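Mandelate racemase/muconate lactonizing protein (Alicyclobacillus acidocaldarius LAA1, PDB 3QLD) is a member of the enolase superfamily, pairing an N-terminal capping domain with a C-terminal modified TIM barrel, its specific function unknown. Local coordinates at residues Asp117-Arg122 and Val128-Gly133; Asp136-Ser141 and His308-Ala313; Thr302-Val307 and Ala354-Trp359. All blocks are in the same frame, centred on the assembly; numbering follows the deposited sequence.

Overall arrangement
All three contacts are apolar, and helix 303-313 ties them together: its first two turns face 354-359 in contact 3, its C-terminal part meets strand 137-144 in contact 2, and H308 and I311 reach contact 1. The centres of contacts 1 and 2 lie about 15 Å apart, those of 1 and 3 about 12 Å, and those of 2 and 3 about 13 Å. D117 of contact 1 is the polar joint, tying helix 105-123 to H308 and to loop 354-359: its OD1 is 2.9 Å from H308 NE2 and 2.9 Å from V356 N, both probable hydrogen bonds. I311 CG2 packs on segment 128-133, 3.8 Å from V128 CA and 3.9 Å from L131 CD1.

Contact 1. Residues Asp117-Arg122 and Val128-Gly133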
loop_
_atom_site.group_PDB
_atom_site.type_symbol
_atom_site.label_atom_id
_atom_site.label_comp_id
_atom_site.label_asym_id
_atom_site.label_seq_id
_atom_site.Cartn_x
_atom_site.Cartn_y
_atom_site.Cartn_z
ATOM N N ASP A 117 14.661 5.562 -19.793
ATOM C CA ASP A 117 14.464 5.189 -21.163
ATOM C C ASP A 117 14.797 6.402 -22.024
ATOM O O ASP A 117 15.464 6.266 -23.054
ATOM C CB ASP A 117 13.011 4.707 -21.379
ATOM C CG ASP A 117 12.770 4.150 -22.764
ATOM O OD1 ASP A 117 13.021 2.932 -22.983
ATOM O OD2 ASP A 117 12.313 4.966 -23.636
ATOM N N TRP A 118 14.303 7.572 -21.621
ATOM C CA TRP A 118 14.579 8.824 -22.336
ATOM C C TRP A 118 16.079 9.052 -22.325
ATOM O O TRP A 118 16.654 9.358 -23.376
ATOM C CB TRP A 118 13.880 10.015 -21.676
ATOM C CG TRP A 118 14.536 11.324 -22.023
ATOM C CD1 TRP A 118 14.341 12.048 -23.191
ATOM C CD2 TRP A 118 15.515 12.037 -21.262
ATOM N NE1 TRP A 118 15.098 13.180 -23.163
ATOM C CE2 TRP A 118 15.848 13.197 -22.008
ATOM C CE3 TRP A 118 16.135 11.828 -20.003
ATOM C CZ2 TRP A 118 16.775 14.144 -21.547
ATOM C CZ3 TRP A 118 17.036 12.778 -19.533
ATOM C CH2 TRP A 118 17.377 13.910 -20.325
ATOM N N TYR A 119 16.725 8.821 -21.176
ATOM C CA TYR A 119 18.141 9.094 -21.021
ATOM C C TYR A 119 19.006 8.234 -21.953
ATOM O O TYR A 119 19.971 8.752 -22.549
ATOM C CB TYR A 119 18.586 8.939 -19.542
ATOM C CG TYR A 119 20.059 9.184 -19.315
ATOM C CD1 TYR A 119 20.984 8.151 -19.503
ATOM C CD2 TYR A 119 20.530 10.436 -18.969
ATOM C CE1 TYR A 119 22.373 8.376 -19.323
ATOM C CE2 TYR A 119 21.916 10.682 -18.772
ATOM C CZ TYR A 119 22.816 9.632 -18.951
ATOM O OH TYR A 119 24.162 9.847 -18.769
ATOM N N ALA A 120 18.679 6.949 -22.080
ATOM C CA ALA A 120 19.356 6.101 -23.048
ATOM C C ALA A 120 19.208 6.616 -24.489
ATOM O O ALA A 120 20.163 6.588 -25.263
ATOM C CB ALA A 120 18.867 4.642 -22.949
ATOM N N ALA A 121 18.024 7.103 -24.844
ATOM C CA ALA A 121 17.769 7.571 -26.199
ATOM C C ALA A 121 18.471 8.896 -26.475
ATOM O O ALA A 121 18.893 9.152 -27.632
ATOM C CB ALA A 121 16.255 7.701 -26.432
ATOM N N ARG A 122 18.579 9.735 -25.433
ATOM C CA ARG A 122 19.222 11.028 -25.513
ATOM C C ARG A 122 20.716 10.861 -25.711
ATOM O O ARG A 122 21.330 11.654 -26.475
ATOM C CB ARG A 122 18.934 11.844 -24.257
ATOM C CG ARG A 122 19.549 13.242 -24.206
ATOM C CD ARG A 122 18.752 14.222 -25.033
ATOM N NE ARG A 122 19.497 15.452 -25.268
ATOM C CZ ARG A 122 19.039 16.514 -25.941
ATOM N NH1 ARG A 122 17.788 16.544 -26.425
ATOM N NH2 ARG A 122 19.836 17.568 -26.120
ATOM N N VAL A 128 20.307 -1.409 -21.429
ATOM C CA VAL A 128 20.870 -2.513 -20.636
ATOM C C VAL A 128 22.353 -2.353 -20.075
ATOM O O VAL A 128 22.636 -2.619 -18.886
ATOM C CB VAL A 128 20.638 -3.863 -21.321
ATOM C CG1 VAL A 128 21.526 -4.002 -22.580
ATOM C CG2 VAL A 128 20.929 -5.005 -20.340
ATOM N N GLY A 129 23.259 -1.834 -20.911
ATOM C CA GLY A 129 24.635 -1.521 -20.487
ATOM C C GLY A 129 24.617 -0.391 -19.480
ATOM O O GLY A 129 25.483 -0.293 -18.573
ATOM N N LEU A 130 23.628 0.478 -19.620
ATOM C CA LEU A 130 23.525 1.605 -18.708
ATOM C C LEU A 130 23.255 1.134 -17.284
ATOM O O LEU A 130 23.762 1.726 -16.331
ATOM C CB LEU A 130 22.447 2.577 -19.178
ATOM C CG LEU A 130 22.835 3.568 -20.275
ATOM C CD1 LEU A 130 22.001 4.776 -20.068
ATOM C CD2 LEU A 130 24.317 3.968 -20.229
ATOM N N LEU A 131 22.452 0.071 -17.168
ATOM C CA LEU A 131 22.119 -0.577 -15.893
ATOM C C LEU A 131 23.053 -1.727 -15.485
ATOM O O LEU A 131 22.821 -2.356 -14.454
ATOM C CB LEU A 131 20.684 -1.117 -15.932
ATOM C CG LEU A 131 19.637 -0.025 -16.221
ATOM C CD1 LEU A 131 18.409 -0.625 -16.863
ATOM C CD2 LEU A 131 19.322 0.727 -14.975
ATOM N N GLY A 132 24.087 -2.026 -16.276
ATOM C CA GLY A 132 25.026 -3.102 -15.890
ATOM C C GLY A 132 24.541 -4.523 -16.192
ATOM O O GLY A 132 24.927 -5.505 -15.544
ATOM N N GLY A 133 23.679 -4.648 -17.187
ATOM C CA GLY A 133 23.142 -5.958 -17.531
ATOM C C GLY A 133 24.034 -6.589 -18.563
ATOM O O GLY A 133 24.178 -6.046 -19.677
#
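The contact joins two consecutive helices of the N-terminal domain, where L130 of the short helix 127-130 packs against Y119 and A120 on the long helix 105-123. One methyl does the touching: L130 CD1 lies 3.6 Å from Y119 CD1 and 3.7 Å from CE1 of the same ring, so it meets a C-C side of the phenol. It sits near the ring plane, at the edge, which rules out a CH-pi contact over the face. The two side chains cross at about a right angle. The tyrosine ring is placed by a first torsion of 179°, which sets CG opposite the backbone N. L130 CD1 also approaches A120, 4.3 Å from its CB, and so lies against two successive residues of the long helix. The footprint is small, 98 Å² over both sides, and no hydrogen bond crosses it. Beyond the pair, Y119 also rests on P91 and L130 on Q125, while V128 and L131 both touch I311 of helix 303-313. G132 is the first residue to leave helical angles, with a positive phi of 80°; G133 N bonds to V128 O at 2.8 Å and G132 N to G129 O at 3.2 Å. The result is a short helix closed by a Schellman motif with glycine at the positive-phi position, packed through one leucine on the preceding long helix of the enolase-type N-terminal domain.

Contact 2. Residues Asp136-Ser141 and His308-Ala313; sequences DRVEVS and HGLIAA
V138 on strand 137-144 meets the C-terminal part of helix 303-313 with both of its methyls, each finding a different partner. CG2 of V138 lies 4.1 Å from L310 CD2, a methyl-to-methyl contact. V138 CG1 turns to A313, 4.1 Å from its CB and 3.5 Å from its O, so it packs against a backbone carbonyl as well as a methyl. The valine's first torsion of -57° puts CG1 opposite its carbonyl carbon and leaves CG2 between N and C, spreading the two branches over L310 and A313. The CB of L310 does not point at the strand; it is the outer end of the leucine that reaches V138, and the two side chains cross obliquely. All three residues are buried, and no hydrogen bond joins the segments. In the next shell, I348 of strand 347-349 touches L310 and shares backbone hydrogen bonding with V138, while V350 covers the valine further. A313 N is held by G309 O at 3.0 Å and A312 N by H308 O at 3.1 Å, which fixes the turn carrying both partners. Strand 137-144 is the first of the barrel and helix 303-313 follows the seventh, 293-296; a helix packed on a barrel strand through apolar side chains is characteristic of the beta/alpha barrel of the enolase superfamily.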
loop_
_atom_site.group_PDB
_atom_site.type_symbol
_atom_site.label_atom_id
_atom_site.label_comp_id
_atom_site.label_asym_id
_atom_site.label_seq_id
_atom_site.Cartn_x
_atom_site.Cartn_y
_atom_site.Cartn_z
ATOM N N ASP A 136 23.450 -11.798 -22.555
ATOM C CA ASP A 136 23.031 -11.380 -23.885
ATOM C C ASP A 136 21.709 -12.000 -24.243
ATOM O O ASP A 136 20.978 -11.472 -25.060
ATOM C CB ASP A 136 24.104 -11.742 -24.930
ATOM C CG ASP A 136 25.199 -10.686 -25.008
ATOM O OD1 ASP A 136 24.900 -9.606 -25.584
ATOM O OD2 ASP A 136 26.329 -10.930 -24.496
ATOM N N ARG A 137 21.417 -13.130 -23.603
ATOM C CA ARG A 137 20.169 -13.871 -23.766
ATOM C C ARG A 137 19.641 -14.342 -22.403
ATOM O O ARG A 137 20.410 -14.409 -21.421
ATOM C CB ARG A 137 20.391 -15.095 -24.610
ATOM C CG ARG A 137 20.854 -14.761 -25.973
ATOM C CD ARG A 137 21.140 -16.043 -26.750
ATOM N NE ARG A 137 21.480 -15.677 -28.122
ATOM C CZ ARG A 137 21.213 -16.418 -29.202
ATOM N NH1 ARG A 137 20.596 -17.597 -29.085
ATOM N NH2 ARG A 137 21.569 -15.964 -30.410
ATOM N N VAL A 138 18.343 -14.640 -22.360
ATOM C CA VAL A 138 17.694 -15.131 -21.142
ATOM C C VAL A 138 16.781 -16.289 -21.482
ATOM O O VAL A 138 16.159 -16.309 -22.567
ATOM C CB VAL A 138 16.917 -14.003 -20.399
ATOM C CG1 VAL A 138 17.880 -12.799 -20.039
ATOM C CG2 VAL A 138 15.798 -13.503 -21.283
ATOM N N GLU A 139 16.690 -17.274 -20.583
ATOM C CA GLU A 139 15.789 -18.378 -20.827
ATOM C C GLU A 139 14.408 -18.052 -20.266
ATOM O O GLU A 139 14.324 -17.277 -19.332
ATOM C CB GLU A 139 16.210 -19.627 -20.112
ATOM C CG GLU A 139 17.680 -19.980 -20.110
ATOM C CD GLU A 139 17.880 -21.282 -19.333
ATOM O OE1 GLU A 139 17.783 -21.263 -18.073
ATOM O OE2 GLU A 139 18.100 -22.317 -19.984
ATOM N N VAL A 140 13.374 -18.730 -20.767
ATOM C CA VAL A 140 11.976 -18.316 -20.590
ATOM C C VAL A 140 11.243 -19.512 -19.990
ATOM O O VAL A 140 11.486 -20.626 -20.433
ATOM C CB VAL A 140 11.341 -17.942 -21.969
ATOM C CG1 VAL A 140 9.860 -17.673 -21.783
ATOM C CG2 VAL A 140 12.052 -16.745 -22.592
ATOM N N SER A 141 10.393 -19.295 -18.972
ATOM C CA SER A 141 9.531 -20.345 -18.376
ATOM C C SER A 141 8.097 -20.342 -18.886
ATOM O O SER A 141 7.607 -19.308 -19.300
ATOM C CB SER A 141 9.493 -20.080 -16.824
ATOM O OG SER A 141 8.652 -21.011 -16.092
ATOM N N HIS A 308 11.408 -3.632 -21.137
ATOM C CA HIS A 308 12.067 -3.205 -19.879
ATOM C C HIS A 308 12.341 -4.331 -18.885
ATOM O O HIS A 308 13.349 -4.292 -18.172
ATOM C CB HIS A 308 11.253 -2.074 -19.197
ATOM C CG HIS A 308 11.432 -0.732 -19.848
ATOM N ND1 HIS A 308 10.738 0.392 -19.448
ATOM C CD2 HIS A 308 12.221 -0.337 -20.886
ATOM C CE1 HIS A 308 11.107 1.429 -20.193
ATOM N NE2 HIS A 308 12.019 1.012 -21.067
ATOM N N GLY A 309 11.433 -5.330 -18.856
ATOM C CA GLY A 309 11.494 -6.466 -17.960
ATOM C C GLY A 309 12.572 -7.429 -18.479
ATOM O O GLY A 309 13.315 -7.993 -17.719
ATOM N N LEU A 310 12.638 -7.635 -19.791
ATOM C CA LEU A 310 13.820 -8.375 -20.328
ATOM C C LEU A 310 15.177 -7.692 -20.098
ATOM O O LEU A 310 16.137 -8.360 -19.828
ATOM C CB LEU A 310 13.590 -8.709 -21.789
ATOM C CG LEU A 310 12.352 -9.579 -22.076
ATOM C CD1 LEU A 310 11.753 -9.364 -23.496
ATOM C CD2 LEU A 310 12.554 -11.106 -21.900
ATOM N N ILE A 311 15.265 -6.370 -20.175
ATOM C CA ILE A 311 16.480 -5.660 -19.802
ATOM C C ILE A 311 16.869 -5.883 -18.325
ATOM O O ILE A 311 17.996 -6.165 -18.029
ATOM C CB ILE A 311 16.357 -4.185 -20.160
ATOM C CG1 ILE A 311 16.365 -4.056 -21.699
ATOM C CG2 ILE A 311 17.372 -3.322 -19.414
ATOM C CD1 ILE A 311 15.900 -2.742 -22.241
ATOM N N ALA A 312 15.936 -5.742 -17.385
ATOM C CA ALA A 312 16.236 -6.148 -15.998
ATOM C C ALA A 312 16.676 -7.655 -15.888
ATOM O O ALA A 312 17.543 -8.019 -15.074
ATOM C CB ALA A 312 15.011 -5.886 -15.110
ATOM N N ALA A 313 16.067 -8.532 -16.654
ATOM C CA ALA A 313 16.448 -9.958 -16.583
ATOM C C ALA A 313 17.869 -10.271 -17.057
ATOM O O ALA A 313 18.346 -11.380 -16.838
ATOM C CB ALA A 313 15.507 -10.767 -17.340
#

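Contact 3. Residues Thr302-Val307 and Ala354-Trp359; sequences TGVGRV and AGVADW
V307 sets its two methyls against two different bumps of the loop 354-359, and V304, one turn earlier on helix 303-313, adds a third point. V307 CG1 meets V356 CG2 at 4.2 Å, while V307 CG2 reaches the six-membered ring of W359, 4.0 Å from CE3 and 4.1 Å from CZ3. That methyl lies at the edge of the indole, near its plane, so the ring offers a C-C side and not a face. A first torsion of 163° turns the valine's branches this way, CG1 opposite the backbone N and CG2 opposite the carbonyl carbon. V356 is also a fork, pointing its two methyls at V304 and V307: its CG2 goes to V307, and V356 CG1 approaches V304 CG1 at 4.3 Å. Each partner is braced from elsewhere: V304 rests on L33 of strand 25-38, V307 on I340, V356 on W45 and W359 on C353. The 3-10 segment 357-359, with W359 N bonded to V356 O at 3.0 Å, brings the two contact residues of the loop to the same helix. At the helix start T302 is the N-cap, its OG1 accepting from V304 N at 3.2 Å with an angle of 142°. No polar bond crosses the 169 Å² interface, so its chemistry is purely apolar: the buried V304, V307 and V356 form its apolar core, with W359 at the margin, while the hydrogen bond from V356 N to D117 OD1 anchors the loop from outside.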
loop_
_atom_site.group_PDB
_atom_site.type_symbol
_atom_site.label_atom_id
_atom_site.label_comp_id
_atom_site.label_asym_id
_atom_site.label_seq_id
_atom_site.Cartn_x
_atom_site.Cartn_y
_atom_site.Cartn_z
ATOM N N THR A 302 2.286 -5.105 -21.908
ATOM C CA THR A 302 2.522 -4.752 -23.325
ATOM C C THR A 302 4.008 -4.790 -23.687
ATOM O O THR A 302 4.940 -5.023 -22.856
ATOM C CB THR A 302 2.049 -3.345 -23.719
ATOM O OG1 THR A 302 3.088 -2.432 -23.349
ATOM C CG2 THR A 302 0.667 -2.935 -23.024
ATOM N N GLY A 303 4.256 -4.541 -24.952
ATOM C CA GLY A 303 5.654 -4.610 -25.448
ATOM C C GLY A 303 6.628 -3.747 -24.725
ATOM O O GLY A 303 7.789 -4.120 -24.567
ATOM N N VAL A 304 6.172 -2.587 -24.256
ATOM C CA VAL A 304 7.024 -1.638 -23.540
ATOM C C VAL A 304 7.540 -2.185 -22.212
ATOM O O VAL A 304 8.746 -2.240 -21.974
ATOM C CB VAL A 304 6.312 -0.229 -23.406
ATOM C CG1 VAL A 304 7.115 0.727 -22.487
ATOM C CG2 VAL A 304 6.197 0.388 -24.852
ATOM N N GLY A 305 6.628 -2.487 -21.306
ATOM C CA GLY A 305 6.935 -3.257 -20.096
ATOM C C GLY A 305 7.699 -4.574 -20.295
ATOM O O GLY A 305 8.578 -4.908 -19.504
ATOM N N ARG A 306 7.397 -5.300 -21.368
ATOM C CA ARG A 306 8.073 -6.584 -21.605
ATOM C C ARG A 306 9.552 -6.338 -21.971
ATOM O O ARG A 306 10.452 -7.022 -21.473
ATOM C CB ARG A 306 7.368 -7.355 -22.707
ATOM C CG ARG A 306 7.999 -8.717 -23.045
ATOM C CD ARG A 306 7.070 -9.545 -23.921
ATOM N NE ARG A 306 5.719 -9.389 -23.432
ATOM C CZ ARG A 306 5.162 -10.192 -22.551
ATOM N NH1 ARG A 306 5.821 -11.265 -22.098
ATOM N NH2 ARG A 306 3.955 -9.900 -22.098
ATOM N N VAL A 307 9.782 -5.367 -22.837
ATOM C CA VAL A 307 11.157 -4.917 -23.193
ATOM C C VAL A 307 11.972 -4.497 -21.976
ATOM O O VAL A 307 13.072 -5.028 -21.745
ATOM C CB VAL A 307 11.155 -3.797 -24.275
ATOM C CG1 VAL A 307 12.530 -3.072 -24.302
ATOM C CG2 VAL A 307 10.862 -4.443 -25.586
ATOM N N ALA A 354 18.798 1.659 -27.280
ATOM C CA ALA A 354 19.044 2.868 -26.532
ATOM C C ALA A 354 17.648 3.449 -26.377
ATOM O O ALA A 354 17.273 4.381 -27.111
ATOM C CB ALA A 354 19.937 3.865 -27.334
ATOM N N GLY A 355 16.859 2.882 -25.463
ATOM C CA GLY A 355 15.480 3.329 -25.315
ATOM C C GLY A 355 14.524 2.585 -26.235
ATOM O O GLY A 355 14.855 2.247 -27.369
ATOM N N VAL A 356 13.286 2.384 -25.785
ATOM C CA VAL A 356 12.312 1.696 -26.620
ATOM C C VAL A 356 11.531 2.564 -27.621
ATOM O O VAL A 356 10.767 2.029 -28.398
ATOM C CB VAL A 356 11.347 0.877 -25.741
ATOM C CG1 VAL A 356 10.382 1.815 -25.018
ATOM C CG2 VAL A 356 10.609 -0.103 -26.552
ATOM N N ALA A 357 11.705 3.880 -27.619
ATOM C CA ALA A 357 10.848 4.758 -28.454
ATOM C C ALA A 357 10.739 4.333 -29.914
ATOM O O ALA A 357 9.618 4.263 -30.462
ATOM C CB ALA A 357 11.246 6.278 -28.311
ATOM N N ASP A 358 11.880 3.964 -30.515
ATOM C CA ASP A 358 11.977 3.635 -31.969
ATOM C C ASP A 358 11.242 2.370 -32.374
ATOM O O ASP A 358 10.923 2.192 -33.551
ATOM C CB ASP A 358 13.440 3.503 -32.422
ATOM C CG ASP A 358 14.113 4.864 -32.584
ATOM O OD1 ASP A 358 13.379 5.880 -32.450
ATOM O OD2 ASP A 358 15.352 4.934 -32.874
ATOM N N TRP A 359 10.957 1.540 -31.367
ATOM C CA TRP A 359 10.298 0.287 -31.491
ATOM C C TRP A 359 8.775 0.372 -31.326
ATOM O O TRP A 359 8.074 -0.559 -31.650
ATOM C CB TRP A 359 10.850 -0.683 -30.442
ATOM C CG TRP A 359 12.193 -1.190 -30.748
ATOM C CD1 TRP A 359 13.016 -0.776 -31.779
ATOM C CD2 TRP A 359 12.930 -2.209 -30.032
ATOM N NE1 TRP A 359 14.195 -1.477 -31.744
ATOM C CE2 TRP A 359 14.177 -2.365 -30.699
ATOM C CE3 TRP A 359 12.665 -3.004 -28.902
ATOM C CZ2 TRP A 359 15.154 -3.279 -30.274
ATOM C CZ3 TRP A 359 13.665 -3.928 -28.466
ATOM C CH2 TRP A 359 14.881 -4.053 -29.155
#